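FMN-binding domain-containing protein (Clostridium perfringens, PDB 3O6U) is of unknown function but probably binds FMN. Local coordinates at residues Pro71-Ala76 against Ser93-Phe98; Gln81-Asp86 against Leu101-Leu106. All blocks are in the same frame, centred on the assembly; numbering follows the deposited sequence.

Contact 1. Residues Pro71-Ala76 against Ser93-Phe98; sequences PQLEKA and SSSNQF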
ATOM      1  N   PRO A  71       7.872  -1.976  -3.085  1.00 34.74           N
ATOM      2  CA  PRO A  71       8.866  -1.609  -2.075  1.00 33.84           C
ATOM      3  C   PRO A  71       9.209  -0.121  -2.209  1.00 30.37           C
ATOM      4  O   PRO A  71       9.564   0.518  -1.223  1.00 36.55           O
ATOM      5  CB  PRO A  71      10.046  -2.525  -2.378  1.00 31.26           C
ATOM      6  CG  PRO A  71       9.462  -3.642  -3.222  1.00 35.90           C
ATOM      7  CD  PRO A  71       8.389  -2.982  -4.023  1.00 33.33           C
ATOM      8  N   GLN A  72       9.105   0.443  -3.411  1.00 32.46           N
ATOM      9  CA  GLN A  72       9.368   1.876  -3.561  1.00 32.45           C
ATOM     10  C   GLN A  72       8.339   2.713  -2.810  1.00 40.34           C
ATOM     11  O   GLN A  72       8.707   3.643  -2.078  1.00 43.30           O
ATOM     12  CB  GLN A  72       9.401   2.285  -5.036  1.00 31.67           C
ATOM     13  CG  GLN A  72      10.690   1.815  -5.694  1.00 49.46           C
ATOM     14  CD  GLN A  72      10.787   2.144  -7.165  1.00 55.22           C
ATOM     15  OE1 GLN A  72      10.281   3.169  -7.623  1.00 52.24           O
ATOM     16  NE2 GLN A  72      11.470   1.280  -7.917  1.00 61.25           N
ATOM     17  N   LEU A  73       7.060   2.366  -2.967  1.00 27.68           N
ATOM     18  CA  LEU A  73       5.983   3.095  -2.311  1.00 25.31           C
ATOM     19  C   LEU A  73       6.163   3.051  -0.798  1.00 28.79           C
ATOM     20  O   LEU A  73       5.961   4.058  -0.097  1.00 22.92           O
ATOM     21  CB  LEU A  73       4.635   2.500  -2.733  1.00 26.55           C
ATOM     22  CG  LEU A  73       4.356   2.684  -4.230  1.00 23.15           C
ATOM     23  CD1 LEU A  73       3.241   1.781  -4.676  1.00 28.65           C
ATOM     24  CD2 LEU A  73       4.010   4.132  -4.507  1.00 24.77           C
ATOM     25  N   GLU A  74       6.554   1.885  -0.303  1.00 20.29           N
ATOM     26  CA  GLU A  74       6.788   1.704   1.116  1.00 25.74           C
ATOM     27  C   GLU A  74       7.847   2.683   1.615  1.00 38.11           C
ATOM     28  O   GLU A  74       7.648   3.358   2.634  1.00 41.05           O
ATOM     29  CB  GLU A  74       7.270   0.271   1.406  1.00 26.29           C
ATOM     30  CG  GLU A  74       6.230  -0.825   1.165  1.00 32.20           C
ATOM     31  CD  GLU A  74       6.798  -2.220   1.410  1.00 36.29           C
ATOM     32  OE1 GLU A  74       7.994  -2.319   1.743  1.00 46.86           O
ATOM     33  OE2 GLU A  74       6.057  -3.215   1.268  1.00 32.15           O
ATOM     34  N   LYS A  75       8.963   2.776   0.893  1.00 34.61           N
ATOM     35  CA  LYS A  75      10.063   3.644   1.312  1.00 29.46           C
ATOM     36  C   LYS A  75       9.721   5.120   1.230  1.00 33.70           C
ATOM     37  O   LYS A  75      10.022   5.880   2.152  1.00 44.22           O
ATOM     38  CB  LYS A  75      11.312   3.366   0.484  1.00 17.80           C
ATOM     39  CG  LYS A  75      11.847   1.967   0.616  1.00 25.05           C
ATOM     40  CD  LYS A  75      12.998   1.772  -0.353  1.00 38.09           C
ATOM     41  CE  LYS A  75      13.172   0.305  -0.743  1.00 53.77           C
ATOM     42  NZ  LYS A  75      12.566  -0.014  -2.084  1.00 60.05           N
ATOM     43  N   ALA A  76       9.093   5.515   0.125  1.00 25.99           N
ATOM     44  CA  ALA A  76       8.693   6.904  -0.087  1.00 29.89           C
ATOM     45  C   ALA A  76       7.779   7.363   1.032  1.00 32.32           C
ATOM     46  O   ALA A  76       7.796   8.528   1.412  1.00 47.40           O
ATOM     47  CB  ALA A  76       7.990   7.069  -1.429  1.00 23.18           C
ATOM     48  N   SER A  93      -1.586   3.780 -11.205  1.00 34.12           N
ATOM     49  CA  SER A  93      -2.760   3.179 -10.591  1.00 31.76           C
ATOM     50  C   SER A  93      -2.458   2.772  -9.148  1.00 29.04           C
ATOM     51  O   SER A  93      -3.163   3.162  -8.216  1.00 34.11           O
ATOM     52  CB  SER A  93      -3.175   1.959 -11.418  1.00 26.92           C
ATOM     53  OG  SER A  93      -4.557   1.713 -11.298  1.00 38.11           O
ATOM     54  N   SER A  94      -1.400   1.991  -8.969  1.00 26.59           N
ATOM     55  CA  SER A  94      -1.006   1.546  -7.643  1.00 25.68           C
ATOM     56  C   SER A  94      -0.554   2.720  -6.762  1.00 26.82           C
ATOM     57  O   SER A  94      -0.826   2.750  -5.559  1.00 27.19           O
ATOM     58  CB  SER A  94       0.087   0.495  -7.780  1.00 28.77           C
ATOM     59  OG  SER A  94      -0.415  -0.607  -8.522  1.00 27.38           O
ATOM     60  N   SER A  95       0.106   3.704  -7.357  1.00 25.92           N
ATOM     61  CA  SER A  95       0.530   4.854  -6.580  1.00 30.11           C
ATOM     62  C   SER A  95      -0.696   5.542  -5.984  1.00 35.84           C
ATOM     63  O   SER A  95      -0.720   5.871  -4.794  1.00 38.42           O
ATOM     64  CB  SER A  95       1.322   5.815  -7.468  1.00 26.07           C
ATOM     65  OG  SER A  95       2.443   5.141  -8.018  1.00 35.28           O
ATOM     66  N   ASN A  96      -1.720   5.733  -6.811  1.00 34.85           N
ATOM     67  CA  ASN A  96      -2.957   6.371  -6.362  1.00 32.48           C
ATOM     68  C   ASN A  96      -3.692   5.477  -5.360  1.00 28.65           C
ATOM     69  O   ASN A  96      -4.146   5.953  -4.325  1.00 27.89           O
ATOM     70  CB  ASN A  96      -3.843   6.689  -7.561  1.00 35.86           C
ATOM     71  CG  ASN A  96      -3.334   7.884  -8.370  1.00 38.71           C
ATOM     72  OD1 ASN A  96      -3.735   8.075  -9.518  1.00 49.92           O
ATOM     73  ND2 ASN A  96      -2.470   8.698  -7.767  1.00 30.04           N
ATOM     74  N   GLN A  97      -3.839   4.191  -5.669  1.00 24.93           N
ATOM     75  CA  GLN A  97      -4.449   3.287  -4.703  1.00 26.46           C
ATOM     76  C   GLN A  97      -3.658   3.359  -3.375  1.00 29.60           C
ATOM     77  O   GLN A  97      -4.255   3.553  -2.311  1.00 27.47           O
ATOM     78  CB  GLN A  97      -4.450   1.861  -5.251  1.00 32.54           C
ATOM     79  CG  GLN A  97      -4.864   0.798  -4.236  1.00 32.05           C
ATOM     80  CD  GLN A  97      -5.262  -0.504  -4.899  1.00 31.57           C
ATOM     81  OE1 GLN A  97      -6.432  -0.725  -5.187  1.00 44.72           O
ATOM     82  NE2 GLN A  97      -4.288  -1.356  -5.171  1.00 15.84           N
ATOM     83  N   PHE A  98      -2.327   3.224  -3.444  1.00 28.69           N
ATOM     84  CA  PHE A  98      -1.452   3.309  -2.260  1.00 23.39           C
ATOM     85  C   PHE A  98      -1.684   4.601  -1.486  1.00 26.20           C
ATOM     86  O   PHE A  98      -1.785   4.573  -0.252  1.00 28.93           O
ATOM     87  CB  PHE A  98       0.034   3.246  -2.659  1.00 24.10           C
ATOM     88  CG  PHE A  98       1.015   3.344  -1.480  1.00 23.55           C
ATOM     89  CD1 PHE A  98       1.367   2.217  -0.738  1.00 21.00           C
ATOM     90  CD2 PHE A  98       1.592   4.569  -1.129  1.00 23.56           C
ATOM     91  CE1 PHE A  98       2.282   2.306   0.321  1.00 20.19           C
ATOM     92  CE2 PHE A  98       2.498   4.661  -0.078  1.00 31.12           C
ATOM     93  CZ  PHE A  98       2.842   3.527   0.653  1.00 21.07           C
TER
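Phe98 swings its CG anti to its own backbone N (chi1 179°), while Leu73 holds CG anti to its carbonyl carbon (chi1 -65°), and the two side chains run antiparallel alongside one another, each reaching toward the other's backbone. The base of the leucine lies over the ring, and its methyls reach past it. Leu73 CB sits above the centre of the Phe98 ring, 3.7 Å from the centroid and almost on the ring normal, a CH-pi contact over one face. At the far end of the ring, CZ reaches the helix backbone, 3.3 Å from Leu73 O. Going the other way, Leu73 CD1 runs back to the root of the phenylalanine, 4.1 Å from Phe98 CB, and Leu73 CD2 meets Ser95 OG at 4.0 Å. Leu73 and Phe98 together occupy the space between the two segments, whose nearest CA atoms are those of Leu73 and Ser95 (7.1 Å).

The pair joins helix 66-80 to helix 92-111, two consecutive helices of this alpha/beta FMN-binding-type domain. Their segment axes pass 10.9 Å apart and cross at -40°. A flat aromatic and a leucine suit this buried seam, for Phe98 also packs on Leu23 of strand 19-27 and sets its ring edge-to-face with Tyr37, so that it links the helix pair to the sheet.

Serine suits the helix flank facing Leu73 because it is small and its hydroxyl has partners close by. Ser95 OG bonds to Ala91 O and to Ile88 N, tying the start of helix 92-111 to the loop before it, whereas Ser94 OG is hydrogen-bonded to Glu39 OE2. Glu74 directs its CB away from this seam, and its carboxylate OE2 takes a salt bridge from Arg49 and a hydrogen bond from the backbone N of Tyr37.

Contact 2. Residues Gln81-Asp86 against Leu101-Leu106; sequences QSSDID and LAEKVL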
ATOM      1  N   GLN A  81       6.910  10.627   5.461  1.00 37.89           N
ATOM      2  CA  GLN A  81       6.119  10.628   6.686  1.00 37.73           C
ATOM      3  C   GLN A  81       4.699  11.171   6.442  1.00 44.05           C
ATOM      4  O   GLN A  81       4.024  11.594   7.377  1.00 45.83           O
ATOM      5  CB  GLN A  81       6.810  11.404   7.817  1.00 29.90           C
ATOM      6  CG  GLN A  81       8.117  10.754   8.306  1.00 24.65           C
ATOM      7  CD  GLN A  81       7.918   9.401   8.973  1.00 38.11           C
ATOM      8  OE1 GLN A  81       7.114   9.258   9.896  1.00 52.24           O
ATOM      9  NE2 GLN A  81       8.666   8.404   8.516  1.00 34.27           N
ATOM     10  N   SER A  82       4.259  11.181   5.183  1.00 36.43           N
ATOM     11  CA  SER A  82       2.887  11.582   4.856  1.00 31.58           C
ATOM     12  C   SER A  82       2.435  10.825   3.611  1.00 41.57           C
ATOM     13  O   SER A  82       3.254  10.279   2.876  1.00 39.56           O
ATOM     14  CB  SER A  82       2.753  13.080   4.596  1.00 42.52           C
ATOM     15  OG  SER A  82       3.318  13.415   3.349  1.00 47.53           O
ATOM     16  N   SER A  83       1.127  10.791   3.389  1.00 37.19           N
ATOM     17  CA  SER A  83       0.543  10.100   2.244  1.00 33.89           C
ATOM     18  C   SER A  83       0.865  10.815   0.942  1.00 43.76           C
ATOM     19  O   SER A  83       0.781  10.224  -0.133  1.00 39.14           O
ATOM     20  CB  SER A  83      -0.980  10.043   2.392  1.00 51.21           C
ATOM     21  OG  SER A  83      -1.559  11.343   2.310  1.00 50.41           O
ATOM     22  N   ASP A  84       1.239  12.086   1.043  1.00 55.48           N
ATOM     23  CA  ASP A  84       1.511  12.885  -0.140  1.00 62.90           C
ATOM     24  C   ASP A  84       2.812  12.511  -0.810  1.00 59.56           C
ATOM     25  O   ASP A  84       3.814  13.208  -0.659  1.00 69.21           O
ATOM     26  CB  ASP A  84       1.505  14.385   0.207  1.00 76.33           C
ATOM     27  CG  ASP A  84       1.967  15.266  -0.959  1.00 93.95           C
ATOM     28  OD1 ASP A  84       1.318  15.240  -2.037  1.00 93.47           O
ATOM     29  OD2 ASP A  84       2.984  15.982  -0.792  1.00 98.37           O
ATOM     30  N   ILE A  85       2.806  11.399  -1.539  1.00 46.51           N
ATOM     31  CA  ILE A  85       4.004  10.980  -2.254  1.00 44.43           C
ATOM     32  C   ILE A  85       3.809  11.204  -3.752  1.00 42.59           C
ATOM     33  O   ILE A  85       2.690  11.420  -4.209  1.00 42.65           O
ATOM     34  CB  ILE A  85       4.351   9.480  -2.013  1.00 43.80           C
ATOM     35  CG1 ILE A  85       3.141   8.593  -2.299  1.00 52.01           C
ATOM     36  CG2 ILE A  85       4.828   9.278  -0.594  1.00 35.03           C
ATOM     37  CD1 ILE A  85       3.504   7.268  -2.964  1.00 45.97           C
ATOM     38  N   ASP A  86       4.905  11.160  -4.505  1.00 46.35           N
ATOM     39  CA  ASP A  86       4.878  11.350  -5.956  1.00 45.89           C
ATOM     40  C   ASP A  86       4.484  10.025  -6.604  1.00 38.36           C
ATOM     41  O   ASP A  86       4.977   8.969  -6.194  1.00 36.99           O
ATOM     42  CB  ASP A  86       6.264  11.761  -6.471  1.00 49.84           C
ATOM     43  CG  ASP A  86       6.949  12.786  -5.576  1.00 66.08           C
ATOM     44  OD1 ASP A  86       6.311  13.808  -5.222  1.00 67.16           O
ATOM     45  OD2 ASP A  86       8.134  12.570  -5.229  1.00 68.82           O
ATOM     46  N   LEU A 101      -4.918   4.526   0.726  1.00 26.64           N
ATOM     47  CA  LEU A 101      -4.699   3.676   1.903  1.00 20.26           C
ATOM     48  C   LEU A 101      -3.778   4.403   2.914  1.00 21.99           C
ATOM     49  O   LEU A 101      -4.030   4.364   4.124  1.00 22.25           O
ATOM     50  CB  LEU A 101      -4.101   2.326   1.472  1.00 19.71           C
ATOM     51  CG  LEU A 101      -5.034   1.416   0.653  1.00 22.74           C
ATOM     52  CD1 LEU A 101      -4.325   0.142   0.226  1.00 28.39           C
ATOM     53  CD2 LEU A 101      -6.245   1.089   1.476  1.00 23.17           C
ATOM     54  N   ALA A 102      -2.719   5.056   2.442  1.00 18.95           N
ATOM     55  CA  ALA A 102      -1.874   5.842   3.352  1.00 24.94           C
ATOM     56  C   ALA A 102      -2.679   6.971   4.047  1.00 30.98           C
ATOM     57  O   ALA A 102      -2.526   7.173   5.257  1.00 32.28           O
ATOM     58  CB  ALA A 102      -0.692   6.439   2.599  1.00 15.18           C
ATOM     59  N   GLU A 103      -3.527   7.702   3.315  1.00 27.73           N
ATOM     60  CA  GLU A 103      -4.318   8.754   3.952  1.00 33.75           C
ATOM     61  C   GLU A 103      -5.161   8.139   5.071  1.00 29.40           C
ATOM     62  O   GLU A 103      -5.164   8.645   6.193  1.00 28.65           O
ATOM     63  CB  GLU A 103      -5.234   9.466   2.931  1.00 41.86           C
ATOM     64  CG  GLU A 103      -4.455  10.090   1.768  1.00 63.31           C
ATOM     65  CD  GLU A 103      -5.331  10.620   0.630  1.00 76.61           C
ATOM     66  OE1 GLU A 103      -6.535  10.889   0.856  1.00 72.04           O
ATOM     67  OE2 GLU A 103      -4.794  10.784  -0.494  1.00 78.08           O
ATOM     68  N   LYS A 104      -5.836   7.027   4.793  1.00 22.79           N
ATOM     69  CA  LYS A 104      -6.669   6.428   5.815  1.00 24.13           C
ATOM     70  C   LYS A 104      -5.897   5.793   6.963  1.00 25.44           C
ATOM     71  O   LYS A 104      -6.313   5.925   8.112  1.00 33.53           O
ATOM     72  CB  LYS A 104      -7.634   5.410   5.205  1.00 24.36           C
ATOM     73  CG  LYS A 104      -8.639   4.897   6.229  1.00 44.84           C
ATOM     74  CD  LYS A 104      -9.524   6.037   6.732  1.00 57.24           C
ATOM     75  CE  LYS A 104     -10.634   5.531   7.654  1.00 67.43           C
ATOM     76  NZ  LYS A 104     -11.573   6.622   8.084  1.00 72.22           N
ATOM     77  N   VAL A 105      -4.772   5.122   6.683  1.00 23.06           N
ATOM     78  CA  VAL A 105      -4.007   4.504   7.780  1.00 20.48           C
ATOM     79  C   VAL A 105      -3.382   5.571   8.690  1.00 22.94           C
ATOM     80  O   VAL A 105      -3.304   5.382   9.907  1.00 33.01           O
ATOM     81  CB  VAL A 105      -2.923   3.460   7.260  1.00 19.50           C
ATOM     82  CG1 VAL A 105      -1.576   4.112   6.910  1.00 18.14           C
ATOM     83  CG2 VAL A 105      -2.742   2.375   8.318  1.00 18.68           C
ATOM     84  N   LEU A 106      -2.964   6.691   8.098  1.00 27.73           N
ATOM     85  CA  LEU A 106      -2.388   7.806   8.850  1.00 28.18           C
ATOM     86  C   LEU A 106      -3.439   8.504   9.725  1.00 38.23           C
ATOM     87  O   LEU A 106      -3.100   9.023  10.787  1.00 40.01           O
ATOM     88  CB  LEU A 106      -1.727   8.808   7.889  1.00 27.91           C
ATOM     89  CG  LEU A 106      -0.406   8.316   7.256  1.00 33.07           C
ATOM     90  CD1 LEU A 106       0.085   9.261   6.167  1.00 35.91           C
ATOM     91  CD2 LEU A 106       0.641   8.174   8.326  1.00 34.93           C
TER
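The loop that leaves helix 66-80 and leads toward helix 92-111 rests on the flank of the latter through Ser83, whose side chain meets Ala102 and Glu103 while its backbone N meets Leu106. Ser83 CB and Ala102 CB lie 3.6 Å apart, and the backbones come close here, with 5.0 Å between the CA atoms of the same two residues. Small side chains suit so near an approach. The serine hydroxyl stands between its own N and carbonyl carbon (chi1 67°), and its OG lies 3.2 Å from Glu103 CG, touching the aliphatic part of the glutamate, whose chain extends beyond CG, rather than the carboxylate.

One turn further along the helix, Leu106 sends CD1 to the loop backbone, 3.3 Å from Ser83 N and 3.8 Å from Ser82 C. In the fold, this helix packs on the sheet: Ala102 also touches Leu23, and Val105 covers Leu23 and Ile25 of the same strand, 19-27. Alanine thus fits where the helix is covered by both sheet and loop, while Glu103, on the outer side, can keep its charged end exposed.

Gln81, just after helix 66-80, takes a positive phi (56°), and its amide group bonds to Ile78 O and to Ile32 N. Beyond it the chain turns sharply at Asp84, the centre of an inverse gamma turn closed by a weak bond from Ile85 N to Ser83 O. The turn carries Ile85 back to helix 66-80, where its side chain packs on Ala76, while Ile85 O accepts a bond from Lys99 NZ.

How the contacts relate
Contact 1 is a buried helix-helix seam and contact 2 a surface contact between a loop and a helix; both use helix 92-111, the first near its start and the second further along. Contact 1 relies on an aromatic face against an aliphatic chain, contact 2 on small side chains and a leucine methyl laid against loop backbone. Their segments alternate along the chain and their centres lie about 9 Å apart. Ile85 joins them: although it does not touch 101-106, its CD1 packs against Leu73 CD2 at 3.5 Å and Phe98 CD2 at 3.8 Å, carrying the loop into the apolar interior of contact 1.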